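PDB 3DR8: yncA from Salmonella typhimurium, which probably transfers the acetyl group of acetyl coenzyme A to an acceptor substrate, as a member of the GNAT acetyltransferase family. Local coordinates for residues Y82-S87 with C114-M119; V118-I123 with L158-L163. All coordinates share one frame; numbering follows the deposited sequence.

After three strands and two helices from the N terminus, the chain enters strand 83-90, whose start takes part in contact 1, then passes through helix 99-113 and returns in strand 118-124; contact 1 closes this beta-alpha-beta unit by pairing the starts of its two strands. Strand 118-124 at once opens contact 2. Its loop goes out through helix 128-136 and strand 140-151 and is closed by strand 154-164 running back antiparallel. The two loops follow one another, meeting at Val118 and Met119, and neither encloses the other. Strand 118-124 is thus held on both edges, by 83-90 and by 154-164, and both contacts reach acetyl coenzyme A and the second subunit.

Contact 1: residues Y82-S87 with C114-M119; sequences YTVEHS and CGKHVM. With ACO (acetyl coenzyme *a), chain H.
Tyr82 O takes two backbone hydrogen bonds, from His117 N at 2.7 Å and from Val118 N at 3.2 Å, and Val84 N returns one to Val118 O at 3.0 Å, which sets Thr83 beside Val118 and Val84 beside Met119 in parallel register. Helix 99-113, which precedes strand 118-124, ends in a Schellman motif with Gly115 at positive phi; Gly115 O lies 3.9 Å from Tyr82 CD2.

Lys116 crosses Val84 at about a right angle: bent at chi2 (-57°), it lays its aliphatic chain against the valine, CD lying 3.6 Å from Val84 CG1. Its NZ is hydrogen-bonded to Tyr54 OH and Arg81 O, and also donates to a water. Val84 and Met119, a selenomethionine, point the same way, with Val84 CG2 4.1 Å from Met119 CG. The bend at chi3 (73°) brings Met119 CE over one face of the His86 ring in a CH-pi contact, 4.0 Å from the ring centroid. On the other side of the sheet Thr83 and Val118 lie side by side. Near the acetyl end of the cofactor, Ser87 CA is 3.2 Å from the thioester carbonyl O of acetyl coenzyme A.

Thr83 OG1 bonds to Val148 O of the second subunit, where Trp155 also stacks on the His117 ring. Helix 99-113 packs on His86 and Met119, while strand 64-73 borders strand 83-90 along the edge away from 118-124.

Contact 2: residues V118-I123 with L158-L163; sequences VMVAGI and LTFMQL. With ACO (acetyl coenzyme *a), chain H.
Met119, Ala121 and Ile123 form hydrogen-bonded pairs with Leu163, Met161 and Thr159, giving six backbone bonds between antiparallel strands. The shortest joins Ala121 N to Met161 O at 2.7 Å. Between them, CA-H...O contacts add to the ladder, as from Phe160 CA to Ala121 O at 3.2 Å.

Apolar packing divides between the two faces. On one, Val120 CG1, anti to its own backbone nitrogen (chi1 170°), reaches Phe160 CD2 at 3.5 Å, while Ala121 O lies at the edge of that ring. Leu158 CD2 sits over one ring face, and CD1 of the same leucine reaches Ile123 O at 3.7 Å. Gly122 brings its CA against the Phe160 ring. Phe160 also packs on Phe160 of the second subunit. On the other face Ile123 CD1 rests 3.8 Å from the selenium of Met161, a selenomethionine.

Polar side chains find partners beyond the pair: Gln162 OE1 bonds to Thr142, and Thr159 OG1 to Ser125 and Gln144.

Cofactor contacts fall on the face of Ala121 and Ile123: Ala121 CB is 3.6 Å from the acetyl CH3 of acetyl coenzyme A, and Ile123 CG1 is 3.9 Å from its S1P. Strand 154-164 pairs with one edge of 118-124; the thioester lies by 118-124 and 83-90, the parallel neighbours that splay apart in GNAT enzymes to receive acetyl coenzyme A.

Contact 1: residues Y82-S87 with C114-M119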
ATOM      1  N   TYR A  82       5.725  10.141  -7.579  1.00 16.67           N
ATOM      2  CA  TYR A  82       6.424  11.140  -6.748  1.00 16.50           C
ATOM      3  C   TYR A  82       6.305  10.850  -5.251  1.00 15.82           C
ATOM      4  O   TYR A  82       6.673  11.691  -4.431  1.00 16.62           O
ATOM      5  CB  TYR A  82       5.935  12.560  -7.077  1.00 16.99           C
ATOM      6  CG  TYR A  82       6.071  12.872  -8.552  1.00 19.53           C
ATOM      7  CD1 TYR A  82       4.961  12.863  -9.387  1.00 19.77           C
ATOM      8  CD2 TYR A  82       7.325  13.105  -9.117  1.00 20.49           C
ATOM      9  CE1 TYR A  82       5.086  13.118 -10.773  1.00 21.31           C
ATOM     10  CE2 TYR A  82       7.472  13.369 -10.487  1.00 23.94           C
ATOM     11  CZ  TYR A  82       6.351  13.359 -11.309  1.00 21.64           C
ATOM     12  OH  TYR A  82       6.499  13.638 -12.657  1.00 21.51           O
ATOM     13  N   THR A  83       5.725   9.700  -4.904  1.00 14.58           N
ATOM     14  CA  THR A  83       5.622   9.287  -3.518  1.00 14.22           C
ATOM     15  C   THR A  83       6.509   8.081  -3.248  1.00 14.66           C
ATOM     16  O   THR A  83       6.401   7.079  -3.937  1.00 15.12           O
ATOM     17  CB  THR A  83       4.176   8.949  -3.169  1.00 14.49           C
ATOM     18  OG1 THR A  83       3.360  10.123  -3.346  1.00 14.27           O
ATOM     19  CG2 THR A  83       4.058   8.423  -1.718  1.00 15.90           C
ATOM     20  N   VAL A  84       7.357   8.167  -2.226  1.00 15.48           N
ATOM     21  CA  VAL A  84       8.188   7.031  -1.846  1.00 15.79           C
ATOM     22  C   VAL A  84       7.807   6.571  -0.467  1.00 17.21           C
ATOM     23  O   VAL A  84       7.366   7.362   0.393  1.00 17.35           O
ATOM     24  CB  VAL A  84       9.708   7.320  -1.948  1.00 15.38           C
ATOM     25  CG1 VAL A  84      10.098   7.589  -3.403  1.00 14.61           C
ATOM     26  CG2 VAL A  84      10.107   8.489  -1.106  1.00 15.99           C
ATOM     27  N   GLU A  85       7.986   5.276  -0.245  1.00 16.62           N
ATOM     28  CA  GLU A  85       7.913   4.759   1.096  1.00 16.72           C
ATOM     29  C   GLU A  85       9.324   4.330   1.548  1.00 17.25           C
ATOM     30  O   GLU A  85       9.991   3.526   0.890  1.00 16.70           O
ATOM     31  CB  GLU A  85       6.905   3.624   1.177  1.00 15.87           C
ATOM     32  CG  GLU A  85       6.736   3.033   2.600  1.00 17.13           C
ATOM     33  CD  GLU A  85       5.610   1.992   2.664  1.00 18.46           C
ATOM     34  OE1 GLU A  85       5.561   1.129   1.753  1.00 21.48           O
ATOM     35  OE2 GLU A  85       4.771   2.036   3.601  1.00 18.32           O
ATOM     36  N   HIS A  86       9.759   4.877   2.675  1.00 16.55           N
ATOM     37  CA  HIS A  86      11.123   4.669   3.143  1.00 17.25           C
ATOM     38  C   HIS A  86      11.204   3.752   4.356  1.00 17.39           C
ATOM     39  O   HIS A  86      10.197   3.413   5.008  1.00 16.50           O
ATOM     40  CB  HIS A  86      11.760   6.019   3.487  1.00 16.60           C
ATOM     41  CG  HIS A  86      11.055   6.714   4.605  1.00 16.79           C
ATOM     42  ND1 HIS A  86      11.430   6.558   5.920  1.00 18.92           N
ATOM     43  CD2 HIS A  86       9.931   7.465   4.617  1.00 13.79           C
ATOM     44  CE1 HIS A  86      10.600   7.234   6.695  1.00 15.07           C
ATOM     45  NE2 HIS A  86       9.681   7.792   5.927  1.00 20.04           N
ATOM     46  N   SER A  87      12.425   3.360   4.671  1.00 17.60           N
ATOM     47  CA  SER A  87      12.642   2.607   5.880  1.00 19.49           C
ATOM     48  C   SER A  87      14.018   2.922   6.473  1.00 19.38           C
ATOM     49  O   SER A  87      14.948   3.296   5.754  1.00 18.05           O
ATOM     50  CB  SER A  87      12.492   1.121   5.578  1.00 20.27           C
ATOM     51  OG  SER A  87      13.410   0.721   4.592  1.00 25.86           O
ATOM     52  N   CYS A 114      15.974  13.557  -5.471  1.00 20.93           N
ATOM     53  CA  CYS A 114      15.420  12.651  -6.480  1.00 19.85           C
ATOM     54  C   CYS A 114      14.160  13.210  -7.090  1.00 19.18           C
ATOM     55  O   CYS A 114      13.599  12.590  -7.967  1.00 19.63           O
ATOM     56  CB  CYS A 114      15.144  11.252  -5.917  1.00 20.14           C
ATOM     57  SG  CYS A 114      16.624  10.328  -5.537  1.00 22.13           S
ATOM     58  N   GLY A 115      13.715  14.372  -6.624  1.00 18.56           N
ATOM     59  CA  GLY A 115      12.540  15.016  -7.167  1.00 18.12           C
ATOM     60  C   GLY A 115      11.211  14.556  -6.580  1.00 18.29           C
ATOM     61  O   GLY A 115      10.139  14.891  -7.134  1.00 18.25           O
ATOM     62  N   LYS A 116      11.258  13.821  -5.464  1.00 16.26           N
ATOM     63  CA  LYS A 116      10.048  13.262  -4.864  1.00 16.33           C
ATOM     64  C   LYS A 116       9.195  14.341  -4.132  1.00 16.48           C
ATOM     65  O   LYS A 116       9.713  15.341  -3.668  1.00 17.11           O
ATOM     66  CB  LYS A 116      10.401  12.100  -3.916  1.00 16.47           C
ATOM     67  CG  LYS A 116      11.160  10.915  -4.578  1.00 13.13           C
ATOM     68  CD  LYS A 116      10.350  10.342  -5.761  1.00 13.27           C
ATOM     69  CE  LYS A 116      11.167   9.345  -6.546  1.00 11.85           C
ATOM     70  NZ  LYS A 116      10.306   8.730  -7.596  1.00 12.73           N
ATOM     71  N   HIS A 117       7.885  14.106  -4.032  1.00 17.28           N
ATOM     72  CA  HIS A 117       6.959  15.070  -3.427  1.00 16.19           C
ATOM     73  C   HIS A 117       6.569  14.672  -1.999  1.00 16.03           C
ATOM     74  O   HIS A 117       6.362  15.540  -1.129  1.00 15.45           O
ATOM     75  CB  HIS A 117       5.714  15.205  -4.305  1.00 16.57           C
ATOM     76  CG  HIS A 117       4.753  16.255  -3.848  1.00 15.50           C
ATOM     77  ND1 HIS A 117       5.075  17.595  -3.813  1.00 17.84           N
ATOM     78  CD2 HIS A 117       3.468  16.168  -3.429  1.00 18.09           C
ATOM     79  CE1 HIS A 117       4.035  18.290  -3.389  1.00 15.87           C
ATOM     80  NE2 HIS A 117       3.055  17.447  -3.134  1.00 15.94           N
ATOM     81  N   VAL A 118       6.435  13.366  -1.768  1.00 15.38           N
ATOM     82  CA  VAL A 118       5.964  12.862  -0.477  1.00 15.08           C
ATOM     83  C   VAL A 118       6.792  11.653  -0.072  1.00 15.01           C
ATOM     84  O   VAL A 118       7.114  10.797  -0.905  1.00 14.56           O
ATOM     85  CB  VAL A 118       4.411  12.528  -0.451  1.00 15.22           C
ATOM     86  CG1 VAL A 118       3.975  11.962   0.946  1.00 13.84           C
ATOM     87  CG2 VAL A 118       3.566  13.764  -0.742  1.00 15.40           C
HETATM   88  N   MSE A 119       7.161  11.620   1.195  1.00 15.14           N
HETATM   89  CA  MSE A 119       7.658  10.407   1.856  1.00 15.76           C
HETATM   90  C   MSE A 119       6.594   9.846   2.795  1.00 15.31           C
HETATM   91  O   MSE A 119       6.030  10.572   3.606  1.00 15.63           O
HETATM   92  CB  MSE A 119       8.901  10.732   2.685  1.00 15.38           C
HETATM   93  CG  MSE A 119      10.029  11.287   1.857  1.00 16.80           C
HETATM   94 SE   MSE A 119      11.594  11.744   2.898  1.00 19.07          SE
HETATM   95  CE  MSE A 119      12.300   9.995   3.317  1.00 15.11           C
TER
HETATM   96  N1A ACO H1423       9.979   5.713  23.347  1.00 39.26           N
HETATM   97  C2A ACO H1423       9.772   6.931  22.809  1.00 40.46           C
HETATM   98  N3A ACO H1423      10.766   7.565  22.148  1.00 39.88           N
HETATM   99  C4A ACO H1423      11.987   6.987  22.014  1.00 38.44           C
HETATM  100  C5A ACO H1423      12.220   5.743  22.551  1.00 39.15           C
HETATM  101  C6A ACO H1423      11.195   5.103  23.219  1.00 39.65           C
HETATM  102  N6A ACO H1423      11.459   3.878  23.740  1.00 39.62           N
HETATM  103  N7A ACO H1423      13.493   5.400  22.286  1.00 40.03           N
HETATM  104  C8A ACO H1423      14.050   6.410  21.578  1.00 39.50           C
HETATM  105  N9A ACO H1423      13.129   7.373  21.442  1.00 39.00           N
HETATM  106  C1B ACO H1423      13.295   8.638  20.696  1.00 37.95           C
HETATM  107  C2B ACO H1423      14.543   9.456  20.982  1.00 36.60           C
HETATM  108  O2B ACO H1423      14.399  10.231  22.193  1.00 37.79           O
HETATM  109  C3B ACO H1423      14.590  10.279  19.693  1.00 34.90           C
HETATM  110  O3B ACO H1423      13.750  11.431  19.765  1.00 34.51           O
HETATM  111  P3B ACO H1423      14.215  12.784  19.008  1.00 35.35           P
HETATM  112  O7A ACO H1423      14.565  12.411  17.570  1.00 35.50           O
HETATM  113  O8A ACO H1423      15.448  13.167  19.799  1.00 36.77           O
HETATM  114  O9A ACO H1423      13.056  13.723  19.203  1.00 35.43           O
HETATM  115  C4B ACO H1423      13.993   9.375  18.616  1.00 34.07           C
HETATM  116  O4B ACO H1423      13.398   8.288  19.311  1.00 32.92           O
HETATM  117  C5B ACO H1423      15.001   8.853  17.589  1.00 31.17           C
HETATM  118  O5B ACO H1423      16.180   8.446  18.268  1.00 30.10           O
HETATM  119  P1A ACO H1423      17.455   7.832  17.526  1.00 25.70           P
HETATM  120  O1A ACO H1423      18.409   7.378  18.612  1.00 25.68           O
HETATM  121  O2A ACO H1423      17.917   8.685  16.366  1.00 22.51           O
HETATM  122  O3A ACO H1423      16.782   6.490  16.924  1.00 25.57           O
HETATM  123  P2A ACO H1423      17.500   5.102  16.611  1.00 21.80           P
HETATM  124  O4A ACO H1423      17.230   4.151  17.741  1.00 21.38           O
HETATM  125  O5A ACO H1423      18.896   5.211  16.049  1.00 22.85           O
HETATM  126  O6A ACO H1423      16.580   4.696  15.340  1.00 23.75           O
HETATM  127  CBP ACO H1423      14.708   3.310  14.797  1.00 18.10           C
HETATM  128  CCP ACO H1423      15.156   4.613  15.427  1.00 17.97           C
HETATM  129  CDP ACO H1423      13.211   3.154  15.024  1.00 16.55           C
HETATM  130  CEP ACO H1423      14.975   3.418  13.299  1.00 19.86           C
HETATM  131  CAP ACO H1423      15.532   2.156  15.413  1.00 16.91           C
HETATM  132  OAP ACO H1423      15.378   2.016  16.857  1.00 19.47           O
HETATM  133  C9P ACO H1423      15.288   0.775  14.856  1.00 14.51           C
HETATM  134  O9P ACO H1423      16.043   0.282  14.038  1.00 13.90           O
HETATM  135  N8P ACO H1423      14.261   0.063  15.356  1.00 12.90           N
HETATM  136  C7P ACO H1423      13.851  -1.294  14.997  1.00 13.96           C
HETATM  137  C6P ACO H1423      13.354  -1.341  13.526  1.00 15.39           C
HETATM  138  C5P ACO H1423      12.314  -0.227  13.256  1.00 16.93           C
HETATM  139  O5P ACO H1423      11.306  -0.061  13.970  1.00 15.90           O
HETATM  140  N4P ACO H1423      12.535   0.561  12.197  1.00 15.07           N
HETATM  141  C3P ACO H1423      11.668   1.682  11.785  1.00 15.45           C
HETATM  142  C2P ACO H1423      10.431   1.108  11.086  1.00 14.83           C
HETATM  143  S1P ACO H1423       9.303   2.354  10.512  1.00 17.20           S
HETATM  144  C   ACO H1423      10.199   3.393   9.382  1.00 16.62           C
HETATM  145  O   ACO H1423      11.204   2.579   8.761  1.00 15.94           O
HETATM  146  CH3 ACO H1423       9.301   4.111   8.363  1.00 15.97           C
HETATM  147  O   HOH W   1       8.160   7.051  -6.405  1.00 14.42           O

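Contact 2: residues V118-I123 with L158-L163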
ATOM      1  N   VAL A 118       6.435  13.366  -1.768  1.00 15.38           N
ATOM      2  CA  VAL A 118       5.964  12.862  -0.477  1.00 15.08           C
ATOM      3  C   VAL A 118       6.792  11.653  -0.072  1.00 15.01           C
ATOM      4  O   VAL A 118       7.114  10.797  -0.905  1.00 14.56           O
ATOM      5  CB  VAL A 118       4.411  12.528  -0.451  1.00 15.22           C
ATOM      6  CG1 VAL A 118       3.975  11.962   0.946  1.00 13.84           C
ATOM      7  CG2 VAL A 118       3.566  13.764  -0.742  1.00 15.40           C
HETATM    8  N   MSE A 119       7.161  11.620   1.195  1.00 15.14           N
HETATM    9  CA  MSE A 119       7.658  10.407   1.856  1.00 15.76           C
HETATM   10  C   MSE A 119       6.594   9.846   2.795  1.00 15.31           C
HETATM   11  O   MSE A 119       6.030  10.572   3.606  1.00 15.63           O
HETATM   12  CB  MSE A 119       8.901  10.732   2.685  1.00 15.38           C
HETATM   13  CG  MSE A 119      10.029  11.287   1.857  1.00 16.80           C
HETATM   14 SE   MSE A 119      11.594  11.744   2.898  1.00 19.07          SE
HETATM   15  CE  MSE A 119      12.300   9.995   3.317  1.00 15.11           C
ATOM     16  N   VAL A 120       6.362   8.552   2.695  1.00 15.70           N
ATOM     17  CA  VAL A 120       5.386   7.841   3.507  1.00 15.00           C
ATOM     18  C   VAL A 120       6.106   6.873   4.437  1.00 15.15           C
ATOM     19  O   VAL A 120       6.888   6.021   3.974  1.00 14.69           O
ATOM     20  CB  VAL A 120       4.323   7.080   2.640  1.00 14.80           C
ATOM     21  CG1 VAL A 120       3.460   6.127   3.509  1.00 13.09           C
ATOM     22  CG2 VAL A 120       3.422   8.108   1.791  1.00 13.49           C
ATOM     23  N   ALA A 121       5.856   7.026   5.732  1.00 15.32           N
ATOM     24  CA  ALA A 121       6.324   6.049   6.749  1.00 15.80           C
ATOM     25  C   ALA A 121       5.173   5.124   7.192  1.00 16.14           C
ATOM     26  O   ALA A 121       4.156   5.587   7.730  1.00 16.71           O
ATOM     27  CB  ALA A 121       6.927   6.768   7.941  1.00 15.55           C
ATOM     28  N   GLY A 122       5.331   3.822   6.970  1.00 15.32           N
ATOM     29  CA  GLY A 122       4.396   2.830   7.510  1.00 14.30           C
ATOM     30  C   GLY A 122       4.936   2.318   8.841  1.00 15.18           C
ATOM     31  O   GLY A 122       5.872   1.515   8.871  1.00 15.90           O
ATOM     32  N   ILE A 123       4.374   2.783   9.957  1.00 14.41           N
ATOM     33  CA  ILE A 123       4.945   2.469  11.277  1.00 14.07           C
ATOM     34  C   ILE A 123       3.926   1.663  12.127  1.00 14.49           C
ATOM     35  O   ILE A 123       2.743   2.091  12.221  1.00 14.19           O
ATOM     36  CB  ILE A 123       5.335   3.796  12.000  1.00 15.23           C
ATOM     37  CG1 ILE A 123       6.187   4.680  11.065  1.00 15.17           C
ATOM     38  CG2 ILE A 123       6.059   3.513  13.325  1.00 12.46           C
ATOM     39  CD1 ILE A 123       6.462   6.037  11.644  1.00 15.57           C
ATOM     40  N   LEU A 158      -1.582   0.032  12.213  1.00 12.63           N
ATOM     41  CA  LEU A 158      -0.688   0.776  11.329  1.00 13.10           C
ATOM     42  C   LEU A 158      -0.906   2.269  11.418  1.00 12.97           C
ATOM     43  O   LEU A 158      -2.045   2.765  11.243  1.00 13.91           O
ATOM     44  CB  LEU A 158      -0.904   0.332   9.869  1.00 13.51           C
ATOM     45  CG  LEU A 158       0.045   0.971   8.833  1.00 13.96           C
ATOM     46  CD1 LEU A 158       1.489   0.541   9.120  1.00 14.33           C
ATOM     47  CD2 LEU A 158      -0.401   0.544   7.413  1.00 12.62           C
ATOM     48  N   THR A 159       0.171   2.986  11.689  1.00 13.45           N
ATOM     49  CA  THR A 159       0.201   4.454  11.615  1.00 14.33           C
ATOM     50  C   THR A 159       0.960   4.859  10.351  1.00 15.36           C
ATOM     51  O   THR A 159       2.093   4.431  10.138  1.00 16.86           O
ATOM     52  CB  THR A 159       0.931   5.058  12.850  1.00 13.67           C
ATOM     53  OG1 THR A 159       0.355   4.529  14.055  1.00 16.93           O
ATOM     54  CG2 THR A 159       0.878   6.628  12.845  1.00 14.63           C
ATOM     55  N   PHE A 160       0.332   5.658   9.494  1.00 15.81           N
ATOM     56  CA  PHE A 160       1.057   6.250   8.389  1.00 15.71           C
ATOM     57  C   PHE A 160       1.462   7.635   8.849  1.00 15.97           C
ATOM     58  O   PHE A 160       0.665   8.352   9.489  1.00 14.06           O
ATOM     59  CB  PHE A 160       0.197   6.349   7.107  1.00 15.00           C
ATOM     60  CG  PHE A 160       0.187   5.089   6.259  1.00 15.96           C
ATOM     61  CD1 PHE A 160      -1.031   4.515   5.854  1.00 13.16           C
ATOM     62  CD2 PHE A 160       1.393   4.482   5.853  1.00 17.08           C
ATOM     63  CE1 PHE A 160      -1.053   3.362   5.021  1.00 14.18           C
ATOM     64  CE2 PHE A 160       1.397   3.315   4.996  1.00 16.99           C
ATOM     65  CZ  PHE A 160       0.152   2.762   4.596  1.00 14.95           C
HETATM   66  N   MSE A 161       2.706   7.993   8.561  1.00 16.40           N
HETATM   67  CA  MSE A 161       3.124   9.384   8.732  1.00 17.13           C
HETATM   68  C   MSE A 161       3.700   9.806   7.390  1.00 17.50           C
HETATM   69  O   MSE A 161       4.182   8.976   6.607  1.00 17.89           O
HETATM   70  CB  MSE A 161       4.141   9.559   9.852  1.00 15.74           C
HETATM   71  CG  MSE A 161       3.717   8.977  11.201  1.00 16.32           C
HETATM   72 SE   MSE A 161       4.973   9.348  12.667  1.00 18.35          SE
HETATM   73  CE  MSE A 161       4.797  11.309  12.746  1.00 19.49           C
ATOM     74  N   GLN A 162       3.586  11.078   7.090  1.00 17.20           N
ATOM     75  CA  GLN A 162       4.128  11.514   5.838  1.00 16.47           C
ATOM     76  C   GLN A 162       4.804  12.897   5.985  1.00 16.41           C
ATOM     77  O   GLN A 162       4.524  13.664   6.927  1.00 15.42           O
ATOM     78  CB  GLN A 162       3.055  11.480   4.738  1.00 17.32           C
ATOM     79  CG  GLN A 162       1.978  12.541   4.862  1.00 16.80           C
ATOM     80  CD  GLN A 162       0.851  12.304   3.872  1.00 17.36           C
ATOM     81  OE1 GLN A 162       0.031  11.390   4.063  1.00 16.52           O
ATOM     82  NE2 GLN A 162       0.784  13.137   2.818  1.00 16.18           N
ATOM     83  N   LEU A 163       5.681  13.172   5.036  1.00 15.17           N
ATOM     84  CA  LEU A 163       6.343  14.451   4.912  1.00 15.89           C
ATOM     85  C   LEU A 163       6.255  14.875   3.464  1.00 15.27           C
ATOM     86  O   LEU A 163       6.752  14.173   2.570  1.00 14.56           O
ATOM     87  CB  LEU A 163       7.807  14.380   5.351  1.00 16.38           C
ATOM     88  CG  LEU A 163       8.642  15.641   5.124  1.00 17.50           C
ATOM     89  CD1 LEU A 163       8.098  16.855   5.921  1.00 17.13           C
ATOM     90  CD2 LEU A 163      10.054  15.354   5.453  1.00 17.00           C
TER
HETATM   91  N1A ACO H1423       9.979   5.713  23.347  1.00 39.26           N
HETATM   92  C2A ACO H1423       9.772   6.931  22.809  1.00 40.46           C
HETATM   93  N3A ACO H1423      10.766   7.565  22.148  1.00 39.88           N
HETATM   94  C4A ACO H1423      11.987   6.987  22.014  1.00 38.44           C
HETATM   95  C5A ACO H1423      12.220   5.743  22.551  1.00 39.15           C
HETATM   96  C6A ACO H1423      11.195   5.103  23.219  1.00 39.65           C
HETATM   97  N6A ACO H1423      11.459   3.878  23.740  1.00 39.62           N
HETATM   98  N7A ACO H1423      13.493   5.400  22.286  1.00 40.03           N
HETATM   99  C8A ACO H1423      14.050   6.410  21.578  1.00 39.50           C
HETATM  100  N9A ACO H1423      13.129   7.373  21.442  1.00 39.00           N
HETATM  101  C1B ACO H1423      13.295   8.638  20.696  1.00 37.95           C
HETATM  102  C2B ACO H1423      14.543   9.456  20.982  1.00 36.60           C
HETATM  103  O2B ACO H1423      14.399  10.231  22.193  1.00 37.79           O
HETATM  104  C3B ACO H1423      14.590  10.279  19.693  1.00 34.90           C
HETATM  105  O3B ACO H1423      13.750  11.431  19.765  1.00 34.51           O
HETATM  106  P3B ACO H1423      14.215  12.784  19.008  1.00 35.35           P
HETATM  107  O7A ACO H1423      14.565  12.411  17.570  1.00 35.50           O
HETATM  108  O8A ACO H1423      15.448  13.167  19.799  1.00 36.77           O
HETATM  109  O9A ACO H1423      13.056  13.723  19.203  1.00 35.43           O
HETATM  110  C4B ACO H1423      13.993   9.375  18.616  1.00 34.07           C
HETATM  111  O4B ACO H1423      13.398   8.288  19.311  1.00 32.92           O
HETATM  112  C5B ACO H1423      15.001   8.853  17.589  1.00 31.17           C
HETATM  113  O5B ACO H1423      16.180   8.446  18.268  1.00 30.10           O
HETATM  114  P1A ACO H1423      17.455   7.832  17.526  1.00 25.70           P
HETATM  115  O1A ACO H1423      18.409   7.378  18.612  1.00 25.68           O
HETATM  116  O2A ACO H1423      17.917   8.685  16.366  1.00 22.51           O
HETATM  117  O3A ACO H1423      16.782   6.490  16.924  1.00 25.57           O
HETATM  118  P2A ACO H1423      17.500   5.102  16.611  1.00 21.80           P
HETATM  119  O4A ACO H1423      17.230   4.151  17.741  1.00 21.38           O
HETATM  120  O5A ACO H1423      18.896   5.211  16.049  1.00 22.85           O
HETATM  121  O6A ACO H1423      16.580   4.696  15.340  1.00 23.75           O
HETATM  122  CBP ACO H1423      14.708   3.310  14.797  1.00 18.10           C
HETATM  123  CCP ACO H1423      15.156   4.613  15.427  1.00 17.97           C
HETATM  124  CDP ACO H1423      13.211   3.154  15.024  1.00 16.55           C
HETATM  125  CEP ACO H1423      14.975   3.418  13.299  1.00 19.86           C
HETATM  126  CAP ACO H1423      15.532   2.156  15.413  1.00 16.91           C
HETATM  127  OAP ACO H1423      15.378   2.016  16.857  1.00 19.47           O
HETATM  128  C9P ACO H1423      15.288   0.775  14.856  1.00 14.51           C
HETATM  129  O9P ACO H1423      16.043   0.282  14.038  1.00 13.90           O
HETATM  130  N8P ACO H1423      14.261   0.063  15.356  1.00 12.90           N
HETATM  131  C7P ACO H1423      13.851  -1.294  14.997  1.00 13.96           C
HETATM  132  C6P ACO H1423      13.354  -1.341  13.526  1.00 15.39           C
HETATM  133  C5P ACO H1423      12.314  -0.227  13.256  1.00 16.93           C
HETATM  134  O5P ACO H1423      11.306  -0.061  13.970  1.00 15.90           O
HETATM  135  N4P ACO H1423      12.535   0.561  12.197  1.00 15.07           N
HETATM  136  C3P ACO H1423      11.668   1.682  11.785  1.00 15.45           C
HETATM  137  C2P ACO H1423      10.431   1.108  11.086  1.00 14.83           C
HETATM  138  S1P ACO H1423       9.303   2.354  10.512  1.00 17.20           S
HETATM  139  C   ACO H1423      10.199   3.393   9.382  1.00 16.62           C
HETATM  140  O   ACO H1423      11.204   2.579   8.761  1.00 15.94           O
HETATM  141  CH3 ACO H1423       9.301   4.111   8.363  1.00 15.97           C